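Local atomic coordinates of fatty acid metabolism regulator protein (Bacillus subtilis, PDB entry 1VI0), a protein that represses genes for fatty acid transport and beta-oxidation by binding DNA as a homodimer, with DNA binding inhibited by long-chain fatty acyl-CoA. Residues A[68-71]-A[72-75]; A[78-81]-A[82-85]; A[97-100]-A[101-104]; A[148-151]-A[152-155]; A[161-164]-A[165-169]. All coordinates share one frame; numbering follows the deposited sequence.

Contact 1. Residues A[68-71]-A[72-75]; sequences IERM and EEDI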
loop_
_atom_site.group_PDB
_atom_site.type_symbol
_atom_site.label_atom_id
_atom_site.label_comp_id
_atom_site.label_asym_id
_atom_site.label_seq_id
_atom_site.Cartn_x
_atom_site.Cartn_y
_atom_site.Cartn_z
ATOM N N ILE A 68 2.840 9.481 16.926
ATOM C CA ILE A 68 2.345 8.590 17.967
ATOM C C ILE A 68 2.202 9.271 19.308
ATOM O O ILE A 68 1.194 9.037 19.984
ATOM C CB ILE A 68 3.230 7.349 18.083
ATOM C CG1 ILE A 68 3.162 6.530 16.782
ATOM C CG2 ILE A 68 2.836 6.486 19.266
ATOM C CD1 ILE A 68 1.759 6.188 16.363
ATOM N N GLU A 69 3.093 10.204 19.651
ATOM C CA GLU A 69 2.946 10.852 20.985
ATOM C C GLU A 69 1.699 11.719 20.992
ATOM O O GLU A 69 0.867 11.572 21.928
ATOM C CB GLU A 69 4.176 11.506 21.467
ATOM C CG GLU A 69 5.125 12.197 20.549
ATOM C CD GLU A 69 6.551 12.231 21.098
ATOM O OE1 GLU A 69 7.365 13.038 20.593
ATOM O OE2 GLU A 69 6.855 11.447 22.025
ATOM N N ARG A 70 1.461 12.437 19.901
ATOM C CA ARG A 70 0.227 13.206 19.769
ATOM C C ARG A 70 -1.002 12.285 19.821
ATOM O O ARG A 70 -2.020 12.688 20.368
ATOM C CB ARG A 70 0.174 13.958 18.423
ATOM C CG ARG A 70 1.423 14.783 18.178
ATOM C CD ARG A 70 1.495 15.957 19.136
ATOM N NE ARG A 70 1.820 15.595 20.493
ATOM C CZ ARG A 70 2.973 15.229 21.005
ATOM N NH1 ARG A 70 4.065 15.176 20.240
ATOM N NH2 ARG A 70 3.041 14.863 22.286
HETATM N N MSE A 71 -0.952 11.140 19.138
HETATM C CA MSE A 71 -2.106 10.246 19.123
HETATM C C MSE A 71 -2.457 9.803 20.537
HETATM O O MSE A 71 -3.585 9.962 21.003
HETATM C CB MSE A 71 -1.842 9.004 18.269
HETATM C CG MSE A 71 -1.911 9.249 16.772
HETATM SE SE MSE A 71 -3.645 9.956 16.310
HETATM C CE MSE A 71 -4.725 8.809 17.361
ATOM N N GLU A 72 -1.448 9.301 21.260
ATOM C CA GLU A 72 -1.729 8.819 22.619
ATOM C C GLU A 72 -2.347 9.937 23.439
ATOM O O GLU A 72 -3.274 9.734 24.214
ATOM C CB GLU A 72 -0.475 8.275 23.280
ATOM C CG GLU A 72 -0.122 6.845 22.864
ATOM C CD GLU A 72 -1.324 5.927 22.881
ATOM O OE1 GLU A 72 -2.001 5.879 21.831
ATOM O OE2 GLU A 72 -1.644 5.297 23.909
ATOM N N GLU A 73 -1.800 11.139 23.264
ATOM C CA GLU A 73 -2.311 12.314 23.945
ATOM C C GLU A 73 -3.772 12.587 23.642
ATOM O O GLU A 73 -4.595 12.725 24.555
ATOM C CB GLU A 73 -1.452 13.519 23.521
ATOM C CG GLU A 73 -2.187 14.857 23.699
ATOM C CD GLU A 73 -1.196 15.998 23.636
ATOM O OE1 GLU A 73 -0.310 15.977 22.732
ATOM O OE2 GLU A 73 -1.203 16.863 24.534
ATOM N N ASP A 74 -4.163 12.613 22.377
ATOM C CA ASP A 74 -5.545 12.906 22.033
ATOM C C ASP A 74 -6.565 11.819 22.272
ATOM O O ASP A 74 -7.734 12.161 22.541
ATOM C CB ASP A 74 -5.622 13.290 20.537
ATOM C CG ASP A 74 -4.790 14.534 20.262
ATOM O OD1 ASP A 74 -4.407 15.194 21.261
ATOM O OD2 ASP A 74 -4.538 14.810 19.082
ATOM N N ILE A 75 -6.231 10.546 22.092
ATOM C CA ILE A 75 -7.225 9.486 22.175
ATOM C C ILE A 75 -7.657 9.058 23.544
ATOM O O ILE A 75 -8.763 8.476 23.676
ATOM C CB ILE A 75 -6.853 8.240 21.352
ATOM C CG1 ILE A 75 -5.610 7.570 21.923
ATOM C CG2 ILE A 75 -6.669 8.623 19.892
ATOM C CD1 ILE A 75 -5.237 6.311 21.116
#
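A bent R70 meets an extended E73: the arginine chain leaves with CG beside its own backbone N (chi1 -52°) and folds back at chi2 and chi3, while E73 swings CG to the far side of its backbone N (chi1 157°) and then runs straight. NE of R70 thus reaches OE1 of E73 at 3.1 Å, in the plane of the guanidinium and nearly along the C-O axis of that oxygen. The two flat groups are turned steeply against each other, 76° between planes, and OE1 alone makes the bond. On the preceding residue, E69 OE1 lies 3.9 Å from R70 NH1, a long ion pair that extends the bridge into a three-residue network on an exposed face of helix 52-75. The backbone beneath is regular helix: E73 N donates to E69 O at 3.0 Å, and I75 N to M71 O at 2.9 Å. The buried face carries selenomethionine M71 and I75, with M71 packing on V88 of helix 81-97 and I131 of helix 115-141. Polar and apolar sides are divided, and the arginine, set between two glutamates, probably offsets part of the negative charge along this acidic helix end.

Contact 2. Residues A[78-81]-A[82-85]; sequences KATA and KEKL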
loop_
_atom_site.group_PDB
_atom_site.type_symbol
_atom_site.label_atom_id
_atom_site.label_comp_id
_atom_site.label_asym_id
_atom_site.label_seq_id
_atom_site.Cartn_x
_atom_site.Cartn_y
_atom_site.Cartn_z
ATOM N N LYS A 78 -11.205 10.414 24.212
ATOM C CA LYS A 78 -12.271 9.679 23.562
ATOM C C LYS A 78 -12.769 8.487 24.329
ATOM O O LYS A 78 -12.011 7.781 24.998
ATOM C CB LYS A 78 -11.760 9.238 22.154
ATOM C CG LYS A 78 -11.085 10.392 21.412
ATOM C CD LYS A 78 -11.993 11.606 21.398
ATOM C CE LYS A 78 -11.450 12.739 20.556
ATOM N NZ LYS A 78 -12.253 13.995 20.763
ATOM N N ALA A 79 -14.088 8.237 24.289
ATOM C CA ALA A 79 -14.617 7.094 24.974
ATOM C C ALA A 79 -14.594 5.826 24.117
ATOM O O ALA A 79 -13.898 4.856 24.428
ATOM C CB ALA A 79 -16.060 7.327 25.427
ATOM N N THR A 80 -15.269 5.881 22.965
ATOM C CA THR A 80 -15.513 4.696 22.186
ATOM C C THR A 80 -14.434 4.398 21.154
ATOM O O THR A 80 -13.644 5.256 20.777
ATOM C CB THR A 80 -16.906 4.789 21.472
ATOM O OG1 THR A 80 -16.755 5.776 20.437
ATOM C CG2 THR A 80 -17.956 5.297 22.469
ATOM N N ALA A 81 -14.434 3.164 20.697
ATOM C CA ALA A 81 -13.479 2.755 19.652
ATOM C C ALA A 81 -13.730 3.599 18.401
ATOM O O ALA A 81 -12.772 4.055 17.783
ATOM C CB ALA A 81 -13.651 1.279 19.387
ATOM N N LYS A 82 -15.019 3.847 18.071
ATOM C CA LYS A 82 -15.321 4.672 16.882
ATOM C C LYS A 82 -14.782 6.078 17.048
ATOM O O LYS A 82 -14.156 6.577 16.119
ATOM C CB LYS A 82 -16.822 4.652 16.600
ATOM C CG LYS A 82 -17.279 5.602 15.476
ATOM C CD LYS A 82 -18.800 5.468 15.221
ATOM C CE LYS A 82 -19.114 6.389 14.022
ATOM N NZ LYS A 82 -20.579 6.418 13.780
ATOM N N GLU A 83 -14.921 6.706 18.222
ATOM C CA GLU A 83 -14.353 8.029 18.484
ATOM C C GLU A 83 -12.850 8.065 18.377
ATOM O O GLU A 83 -12.212 8.957 17.757
ATOM C CB GLU A 83 -14.799 8.476 19.911
ATOM C CG GLU A 83 -16.242 8.907 19.925
ATOM C CD GLU A 83 -16.844 9.015 21.332
ATOM O OE1 GLU A 83 -16.326 8.441 22.291
ATOM O OE2 GLU A 83 -17.907 9.683 21.416
ATOM N N LYS A 84 -12.175 7.040 18.933
ATOM C CA LYS A 84 -10.711 6.974 18.744
ATOM C C LYS A 84 -10.308 6.830 17.295
ATOM O O LYS A 84 -9.367 7.495 16.858
ATOM C CB LYS A 84 -10.151 5.832 19.593
ATOM C CG LYS A 84 -10.413 6.045 21.102
ATOM C CD LYS A 84 -9.928 4.775 21.831
ATOM C CE LYS A 84 -10.456 4.688 23.251
ATOM N NZ LYS A 84 -9.942 5.763 24.121
ATOM N N LEU A 85 -10.975 5.977 16.514
ATOM C CA LEU A 85 -10.607 5.797 15.092
ATOM C C LEU A 85 -10.874 7.056 14.309
ATOM O O LEU A 85 -10.085 7.451 13.457
ATOM C CB LEU A 85 -11.457 4.623 14.570
ATOM C CG LEU A 85 -10.981 3.252 15.080
ATOM C CD1 LEU A 85 -11.845 2.166 14.433
ATOM C CD2 LEU A 85 -9.520 3.061 14.632
#
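E83 folds back over the turn that begins helix 81-97, and its OE1 takes the backbone N of T80 at 2.9 Å in a nearly straight bond (171°). That donor lies on the anti side of OE1, out of the carboxylate plane; a second, weak bond comes from A79 N. In return T80 OG1 accepts from E83 N at 3.0 Å, and the same hydroxyl oxygen rests 3.2 Å from E83 CG, so side chain and backbone of the two residues interlock closely. K84 reaches back along the other flank: its CG packs on K78 CB at 3.6 Å, and the bend at chi4 (-65°) turns NZ to K78 O, which it meets at 3.0 Å from above the carbonyl plane. The same NZ also bonds I75 O, at the end of the preceding helix. On the apolar side, A81 and L85 are buried against I135 of helix 115-141. K82 extends along helix 182-191 to a salt bridge with E187, beside the second subunit. The outer side is looser: A79 is exposed, and the K78 chain leads its amine away from the turn. Reciprocal bonds between T80, at the N-cap, and E83, three residues on, define a capping box, here starting helix 81-97.

Contact 3. Residues A[97-100]-A[101-104]; sequences AGDH and NLAI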
loop_
_atom_site.group_PDB
_atom_site.type_symbol
_atom_site.label_atom_id
_atom_site.label_comp_id
_atom_site.label_asym_id
_atom_site.label_seq_id
_atom_site.Cartn_x
_atom_site.Cartn_y
_atom_site.Cartn_z
ATOM N N ALA A 97 -1.851 16.073 4.702
ATOM C CA ALA A 97 -2.360 17.208 3.893
ATOM C C ALA A 97 -1.589 18.471 4.217
ATOM O O ALA A 97 -1.575 19.451 3.421
ATOM C CB ALA A 97 -3.853 17.452 4.118
ATOM N N GLY A 98 -1.001 18.552 5.384
ATOM C CA GLY A 98 -0.245 19.631 5.921
ATOM C C GLY A 98 1.189 19.699 5.417
ATOM O O GLY A 98 1.889 20.693 5.693
ATOM N N ASP A 99 1.611 18.668 4.691
ATOM C CA ASP A 99 3.018 18.637 4.209
ATOM C C ASP A 99 3.112 17.820 2.958
ATOM O O ASP A 99 3.258 16.593 2.968
ATOM C CB ASP A 99 3.880 18.200 5.371
ATOM C CG ASP A 99 5.379 18.198 5.104
ATOM O OD1 ASP A 99 5.810 18.226 3.969
ATOM O OD2 ASP A 99 6.128 18.198 6.130
ATOM N N HIS A 100 3.014 18.479 1.791
ATOM C CA HIS A 100 3.035 17.879 0.469
ATOM C C HIS A 100 4.219 16.902 0.293
ATOM O O HIS A 100 4.032 15.774 -0.156
ATOM C CB HIS A 100 3.140 18.996 -0.568
ATOM C CG HIS A 100 3.046 18.646 -1.995
ATOM N ND1 HIS A 100 4.187 18.327 -2.746
ATOM C CD2 HIS A 100 2.017 18.588 -2.873
ATOM C CE1 HIS A 100 3.820 18.078 -3.995
ATOM N NE2 HIS A 100 2.513 18.229 -4.093
ATOM N N ASN A 101 5.407 17.398 0.669
ATOM C CA ASN A 101 6.624 16.556 0.447
ATOM C C ASN A 101 6.626 15.365 1.368
ATOM O O ASN A 101 6.918 14.242 0.932
ATOM C CB ASN A 101 7.844 17.446 0.602
ATOM C CG ASN A 101 8.027 18.378 -0.598
ATOM O OD1 ASN A 101 7.586 18.108 -1.716
ATOM N ND2 ASN A 101 8.781 19.435 -0.369
ATOM N N LEU A 102 6.227 15.558 2.631
ATOM C CA LEU A 102 6.150 14.382 3.486
ATOM C C LEU A 102 5.208 13.339 2.900
ATOM O O LEU A 102 5.519 12.141 3.018
ATOM C CB LEU A 102 5.688 14.823 4.886
ATOM C CG LEU A 102 5.626 13.678 5.907
ATOM C CD1 LEU A 102 6.991 12.989 6.015
ATOM C CD2 LEU A 102 5.179 14.158 7.269
ATOM N N ALA A 103 4.037 13.712 2.377
ATOM C CA ALA A 103 3.116 12.753 1.779
ATOM C C ALA A 103 3.721 11.995 0.614
ATOM O O ALA A 103 3.472 10.797 0.446
ATOM C CB ALA A 103 1.845 13.478 1.318
ATOM N N ILE A 104 4.564 12.637 -0.199
ATOM C CA ILE A 104 5.234 11.970 -1.330
ATOM C C ILE A 104 6.243 10.964 -0.728
ATOM O O ILE A 104 6.320 9.814 -1.138
ATOM C CB ILE A 104 5.932 12.953 -2.256
ATOM C CG1 ILE A 104 4.908 13.672 -3.162
ATOM C CG2 ILE A 104 6.926 12.179 -3.183
ATOM C CD1 ILE A 104 5.470 14.877 -3.893
HETATM O O HOH W 1 5.859 20.265 1.634
#
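D99 closes the first turn of helix 100-109 across to L102, and its side chain can be followed outward. CB lies 3.9 Å from L102 CB; CG, set opposite the backbone N (chi1 -176°), comes closer to that methylene, at 3.4 Å. Of the two oxygens, OD2 rests beside L102 CB, whereas OD1 accepts from L102 N at 3.0 Å, the donor standing well above the carboxylate plane. A water donates to OD1 and accepts from N101 N, so a second amide of the first turn is linked to the same oxygen. Replacing D99 with an alanine would probably leave L102 N without its capping acceptor and the water without one of its supports. Further round, H100 CE1 touches I104 CD1 at 3.6 Å, and N101 OD1 lies at the edge of the imidazole. Around this N-cap, N101 packs on V18 and A22 of helix 9-24, L102 faces L95 and L96 of helix 81-97, and A103 lies against W169 of helix 151-171.

Contact 4. Residues A[148-151]-A[152-155]; sequences GLDV and RLAR. With DCC (dodecyl-coa), chain C.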
loop_
_atom_site.group_PDB
_atom_site.type_symbol
_atom_site.label_atom_id
_atom_site.label_comp_id
_atom_site.label_asym_id
_atom_site.label_seq_id
_atom_site.Cartn_x
_atom_site.Cartn_y
_atom_site.Cartn_z
ATOM N N GLY A 148 -16.386 -12.053 16.694
ATOM C CA GLY A 148 -15.737 -12.847 15.652
ATOM C C GLY A 148 -14.728 -12.089 14.810
ATOM O O GLY A 148 -14.043 -12.700 13.957
ATOM N N LEU A 149 -14.621 -10.780 15.032
ATOM C CA LEU A 149 -13.650 -9.968 14.292
ATOM C C LEU A 149 -12.219 -10.333 14.720
ATOM O O LEU A 149 -11.949 -10.611 15.908
ATOM C CB LEU A 149 -13.919 -8.509 14.569
ATOM C CG LEU A 149 -12.847 -7.525 14.108
ATOM C CD1 LEU A 149 -13.473 -6.181 13.779
ATOM C CD2 LEU A 149 -11.788 -7.332 15.206
ATOM N N ASP A 150 -11.350 -10.535 13.747
ATOM C CA ASP A 150 -9.945 -10.839 13.949
ATOM C C ASP A 150 -9.156 -9.542 14.035
ATOM O O ASP A 150 -9.123 -8.750 13.054
ATOM C CB ASP A 150 -9.377 -11.710 12.830
ATOM C CG ASP A 150 -7.942 -12.109 13.114
ATOM O OD1 ASP A 150 -6.998 -11.449 12.626
ATOM O OD2 ASP A 150 -7.725 -13.061 13.934
ATOM N N VAL A 151 -8.504 -9.266 15.134
ATOM C CA VAL A 151 -7.761 -8.051 15.357
ATOM C C VAL A 151 -6.718 -7.780 14.294
ATOM O O VAL A 151 -6.624 -6.642 13.814
ATOM C CB VAL A 151 -7.211 -7.975 16.782
ATOM C CG1 VAL A 151 -6.309 -6.766 16.948
ATOM C CG2 VAL A 151 -8.342 -7.923 17.806
ATOM N N ARG A 152 -5.753 -8.661 14.058
ATOM C CA ARG A 152 -4.762 -8.415 12.991
ATOM C C ARG A 152 -5.443 -8.083 11.665
ATOM O O ARG A 152 -5.036 -7.096 11.021
ATOM C CB ARG A 152 -3.897 -9.701 12.813
ATOM C CG ARG A 152 -2.946 -9.795 14.066
ATOM C CD ARG A 152 -2.141 -11.083 14.010
ATOM N NE ARG A 152 -2.965 -12.282 13.979
ATOM C CZ ARG A 152 -2.537 -13.541 14.047
ATOM N NH1 ARG A 152 -1.232 -13.804 14.138
ATOM N NH2 ARG A 152 -3.389 -14.556 14.008
ATOM N N LEU A 153 -6.429 -8.828 11.221
ATOM C CA LEU A 153 -7.081 -8.523 9.933
ATOM C C LEU A 153 -7.792 -7.169 9.993
ATOM O O LEU A 153 -7.693 -6.425 8.985
ATOM C CB LEU A 153 -8.006 -9.596 9.478
ATOM C CG LEU A 153 -7.484 -10.910 8.927
ATOM C CD1 LEU A 153 -8.700 -11.807 8.654
ATOM C CD2 LEU A 153 -6.734 -10.620 7.603
ATOM N N ALA A 154 -8.523 -6.884 11.098
ATOM C CA ALA A 154 -9.197 -5.578 11.193
ATOM C C ALA A 154 -8.159 -4.435 11.161
ATOM O O ALA A 154 -8.404 -3.366 10.600
ATOM C CB ALA A 154 -10.073 -5.489 12.410
ATOM N N ARG A 155 -7.038 -4.604 11.895
ATOM C CA ARG A 155 -5.961 -3.613 11.808
ATOM C C ARG A 155 -5.464 -3.376 10.358
ATOM O O ARG A 155 -5.150 -2.259 9.969
ATOM C CB ARG A 155 -4.773 -4.093 12.640
ATOM C CG ARG A 155 -3.526 -3.233 12.486
ATOM C CD ARG A 155 -2.308 -4.182 12.346
ATOM N NE ARG A 155 -2.244 -5.010 13.593
ATOM C CZ ARG A 155 -1.459 -6.072 13.691
ATOM N NH1 ARG A 155 -0.691 -6.444 12.665
ATOM N NH2 ARG A 155 -1.420 -6.768 14.810
HETATM C C2 DCC C . -2.833 -14.505 10.277
HETATM C C4 DCC C . -1.113 -13.082 10.519
HETATM C C5 DCC C . -1.815 -12.015 10.006
HETATM C C6 DCC C . -3.126 -12.318 9.576
HETATM C C8 DCC C . 0.093 -11.267 10.530
HETATM C C10 DCC C . 3.051 8.641 9.675
HETATM C C11 DCC C . 3.742 10.001 9.479
HETATM C C12 DCC C . 5.266 9.930 9.537
HETATM N N9 DCC C . 0.126 -12.606 10.837
HETATM N N7 DCC C . -1.038 -10.875 9.997
HETATM N N3 DCC C . -1.569 -14.339 10.699
HETATM N N1 DCC C . -3.641 -13.551 9.765
HETATM N N6 DCC C . -3.893 -11.379 9.020
HETATM C "C1'" DCC C . 1.195 -13.391 11.557
HETATM C "C2'" DCC C . 2.630 -13.084 11.076
HETATM O "O2'" DCC C . 2.961 -14.125 10.119
HETATM C "C3'" DCC C . 3.449 -13.367 12.378
HETATM O "O3'" DCC C . 3.433 -14.819 12.614
HETATM C "C4'" DCC C . 2.472 -12.718 13.437
HETATM O "O4'" DCC C . 1.160 -12.862 12.893
HETATM C "C5'" DCC C . 2.876 -11.295 13.747
HETATM O "O5'" DCC C . 3.061 -10.474 12.557
HETATM P P1 DCC C . 2.442 -9.015 12.404
HETATM O O11 DCC C . 2.858 -8.479 11.126
HETATM O O12 DCC C . 0.917 -9.100 12.730
HETATM O O6 DCC C . 3.012 -8.212 13.605
HETATM P P2 DCC C . 4.488 -7.871 13.507
HETATM O O21 DCC C . 4.711 -6.812 14.562
HETATM O O22 DCC C . 5.279 -9.107 13.521
HETATM O O7 DCC C . 4.795 -7.127 12.097
HETATM C CPA DCC C . 4.530 -5.655 12.026
HETATM C CPB DCC C . 4.873 -5.137 10.599
HETATM C CP8 DCC C . 4.296 -6.100 9.545
HETATM C CP7 DCC C . 6.392 -5.148 10.482
HETATM C CP9 DCC C . 4.476 -3.721 10.388
HETATM O OP3 DCC C . 2.951 -6.368 9.770
HETATM C CP6 DCC C . 4.505 -5.624 8.121
HETATM O OP2 DCC C . 5.638 -5.519 7.673
HETATM N NP2 DCC C . 3.397 -5.384 7.476
HETATM C CP5 DCC C . 3.431 -4.859 6.049
HETATM C CP4 DCC C . 3.214 -3.303 6.206
HETATM C CP3 DCC C . 3.454 -2.599 4.859
HETATM O OP1 DCC C . 4.546 -2.698 4.301
HETATM N NP1 DCC C . 2.439 -1.965 4.370
HETATM C CP2 DCC C . 2.411 -1.239 3.082
HETATM C CP1 DCC C . 2.235 0.191 3.500
HETATM S S DCC C . 3.320 0.823 4.800
HETATM P P3 DCC C . 4.641 -15.762 13.100
HETATM O O31 DCC C . 5.866 -15.307 12.444
HETATM O O32 DCC C . 4.759 -15.674 14.564
HETATM O O33 DCC C . 4.175 -17.121 12.652
HETATM C CA1 DCC C . 4.774 1.287 3.826
HETATM C CA2 DCC C . 5.696 2.305 4.570
HETATM O OA1 DCC C . 4.954 0.894 2.696
HETATM C CA3 DCC C . 5.175 3.752 4.471
HETATM C CA4 DCC C . 4.890 4.502 5.718
HETATM C CA5 DCC C . 3.422 4.647 6.050
HETATM C CA6 DCC C . 3.044 5.978 6.675
HETATM C CA7 DCC C . 2.671 5.930 8.139
HETATM C CA8 DCC C . 1.616 6.851 8.636
HETATM C CA9 DCC C . 1.953 8.345 8.641
HETATM O O HOH W 2 -5.705 -11.538 15.278
HETATM O O HOH W 3 -6.053 -14.929 14.200
#
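R152, joined to D150 through two waters, lies flat against the nucleotide end of dodecyl-CoA: N3 of the adenine sits over one face of its guanidinium, offset toward the rim, and NH1 gives a weak bond to the ribose O4' at 2.9 Å. The bend at chi3 (-59°) turns the group across the ligand. One of the waters accepts from R152 NH2 at 2.7 Å and donates to D150 OD2; the other accepts from both N and NE of R152 and donates weakly to OD2. D150 also caps helix 151-171, its OD1 receiving L153 N at 3.0 Å on the anti lone pair. Alongside, L153 CD2 touches the adenine N6 at 3.3 Å. R155 points NH1 at the phosphate oxygen O12, 3.1 Å away in a nearly straight bond (171°) within the guanidinium plane, while its NE forms a salt bridge with D133. Behind the cap, L149 CD1 packs on A154 CB at 3.7 Å. With alanine at R152, one side of the adenine is likely to be uncovered, O4' to lose its weak donor, and the waters the side-chain N-H groups that link them to this residue. Two arginines therefore serve different parts of the ligand: R155, steadied by D133, meets the diphosphate with positive charge, whereas R152 covers base and ribose, with the D150 carboxylate likely to temper its charge through the waters.

Contact 5. Residues A[161-164]-A[165-169]; sequences TIDE and TVTTW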
loop_
_atom_site.group_PDB
_atom_site.type_symbol
_atom_site.label_atom_id
_atom_site.label_comp_id
_atom_site.label_asym_id
_atom_site.label_seq_id
_atom_site.Cartn_x
_atom_site.Cartn_y
_atom_site.Cartn_z
ATOM N N THR A 161 -6.995 0.821 4.369
ATOM C CA THR A 161 -8.045 1.748 3.868
ATOM C C THR A 161 -7.570 3.188 4.025
ATOM O O THR A 161 -7.524 3.960 3.065
ATOM C CB THR A 161 -9.342 1.501 4.642
ATOM O OG1 THR A 161 -9.853 0.200 4.292
ATOM C CG2 THR A 161 -10.398 2.572 4.357
ATOM N N ILE A 162 -7.023 3.565 5.180
ATOM C CA ILE A 162 -6.491 4.869 5.422
ATOM C C ILE A 162 -5.381 5.238 4.434
ATOM O O ILE A 162 -5.352 6.204 3.640
ATOM C CB ILE A 162 -5.984 5.040 6.869
ATOM C CG1 ILE A 162 -7.145 4.889 7.886
ATOM C CG2 ILE A 162 -5.356 6.425 7.019
ATOM C CD1 ILE A 162 -6.656 4.845 9.359
ATOM N N ASP A 163 -4.433 4.252 4.327
ATOM C CA ASP A 163 -3.273 4.397 3.518
ATOM C C ASP A 163 -3.588 4.453 2.017
ATOM O O ASP A 163 -3.072 5.406 1.349
ATOM C CB ASP A 163 -2.308 3.206 3.769
ATOM C CG ASP A 163 -1.001 3.383 3.045
ATOM O OD1 ASP A 163 -0.307 4.426 3.302
ATOM O OD2 ASP A 163 -0.539 2.438 2.345
ATOM N N GLU A 164 -4.585 3.686 1.577
ATOM C CA GLU A 164 -4.892 3.721 0.101
ATOM C C GLU A 164 -5.650 5.031 -0.189
ATOM O O GLU A 164 -5.509 5.542 -1.328
ATOM C CB GLU A 164 -5.722 2.509 -0.286
ATOM C CG GLU A 164 -6.194 2.510 -1.733
ATOM C CD GLU A 164 -5.026 2.444 -2.723
ATOM O OE1 GLU A 164 -3.919 2.053 -2.355
ATOM O OE2 GLU A 164 -5.301 2.857 -3.883
ATOM N N THR A 165 -6.418 5.486 0.784
ATOM C CA THR A 165 -7.089 6.807 0.576
ATOM C C THR A 165 -6.063 7.892 0.376
ATOM O O THR A 165 -6.144 8.728 -0.583
ATOM C CB THR A 165 -8.113 7.096 1.691
ATOM O OG1 THR A 165 -9.081 6.049 1.749
ATOM C CG2 THR A 165 -8.858 8.388 1.261
ATOM N N VAL A 166 -4.955 7.875 1.135
ATOM C CA VAL A 166 -3.881 8.843 1.004
ATOM C C VAL A 166 -3.191 8.613 -0.341
ATOM O O VAL A 166 -2.918 9.546 -1.094
ATOM C CB VAL A 166 -2.903 8.756 2.184
ATOM C CG1 VAL A 166 -1.831 9.853 1.965
ATOM C CG2 VAL A 166 -3.615 9.076 3.513
ATOM N N THR A 167 -2.843 7.392 -0.678
ATOM C CA THR A 167 -2.160 7.120 -1.977
ATOM C C THR A 167 -2.973 7.596 -3.162
ATOM O O THR A 167 -2.434 8.276 -4.071
ATOM C CB THR A 167 -1.890 5.608 -2.031
ATOM O OG1 THR A 167 -0.848 5.310 -1.104
ATOM C CG2 THR A 167 -1.425 5.213 -3.443
ATOM N N THR A 168 -4.263 7.418 -3.170
ATOM C CA THR A 168 -5.132 7.856 -4.266
ATOM C C THR A 168 -5.066 9.365 -4.365
ATOM O O THR A 168 -4.825 9.895 -5.477
ATOM C CB THR A 168 -6.527 7.271 -4.082
ATOM O OG1 THR A 168 -6.474 5.822 -4.247
ATOM C CG2 THR A 168 -7.484 7.835 -5.119
ATOM N N TRP A 169 -5.137 10.068 -3.248
ATOM C CA TRP A 169 -4.984 11.546 -3.244
ATOM C C TRP A 169 -3.611 11.996 -3.684
ATOM O O TRP A 169 -3.454 12.879 -4.573
ATOM C CB TRP A 169 -5.297 11.951 -1.824
ATOM C CG TRP A 169 -4.934 13.320 -1.444
ATOM C CD1 TRP A 169 -5.652 14.460 -1.692
ATOM C CD2 TRP A 169 -3.827 13.729 -0.652
ATOM N NE1 TRP A 169 -5.071 15.535 -1.126
ATOM C CE2 TRP A 169 -3.927 15.100 -0.445
ATOM C CE3 TRP A 169 -2.769 12.991 -0.015
ATOM C CZ2 TRP A 169 -3.001 15.823 0.283
ATOM C CZ3 TRP A 169 -1.866 13.716 0.689
ATOM C CH2 TRP A 169 -1.967 15.114 0.868
HETATM O O HOH W 4 -1.591 2.631 -0.359
#
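The backbone from T161 to W169 is one continuous helix, its amides reaching four residues back: V166 N donates to I162 O at 3.0 Å and T167 N to D163 O at 2.8 Å. T161 O takes two donors from T165, the amide N at 3.0 Å and the hydroxyl OG1 at 2.9 Å, which arrive from opposite faces of the carbonyl plane. T165 makes this double grip by placing OG1 beside its own backbone N (chi1 -57°), back toward the preceding turn. One turn on, T168 N donates to E164 O at 2.9 Å, and T168 OG1 lies close to both E164 O and E164 OE2. A water joins the acidic side chains to the next turn, sitting 2.9 Å from D163 OD2, 3.1 Å from E164 OE1 and 2.9 Å from T167 OG1, which is also hydrogen-bonded to Q107 NE2. The carboxylates are buried yet matched by charge: D163 pairs with R111, and E164 with R111 of the second subunit. I162 and V166 pack on F93 of helix 81-97. D163 also touches the dodecyl-CoA. This polar, threonine-rich part of helix 151-171 thus combines a dimer interface with a ligand-pocket wall, in the all-helical C-terminal domain of a TetR-family repressor.

In the fold
From the N terminus, contact 1 lies in the last two turns of helix 52-75. Contact 2 follows at the start of helix 81-97, and the two touch, closing the loop between these helices. Contact 3 begins helix 100-109 after the next short loop. Contact 4 opens helix 151-171, and contact 5 lies farther along that same helix, their nearest atoms about 7 Å apart. All five are local and in series; none nests or crosses. W169 of contact 5 packs on A97 of contact 3 as well as on its second segment, tying helix 151-171 to the end of helix 81-97 and to helix 100-109. Contacts 2, 4 and 5 also touch the second subunit.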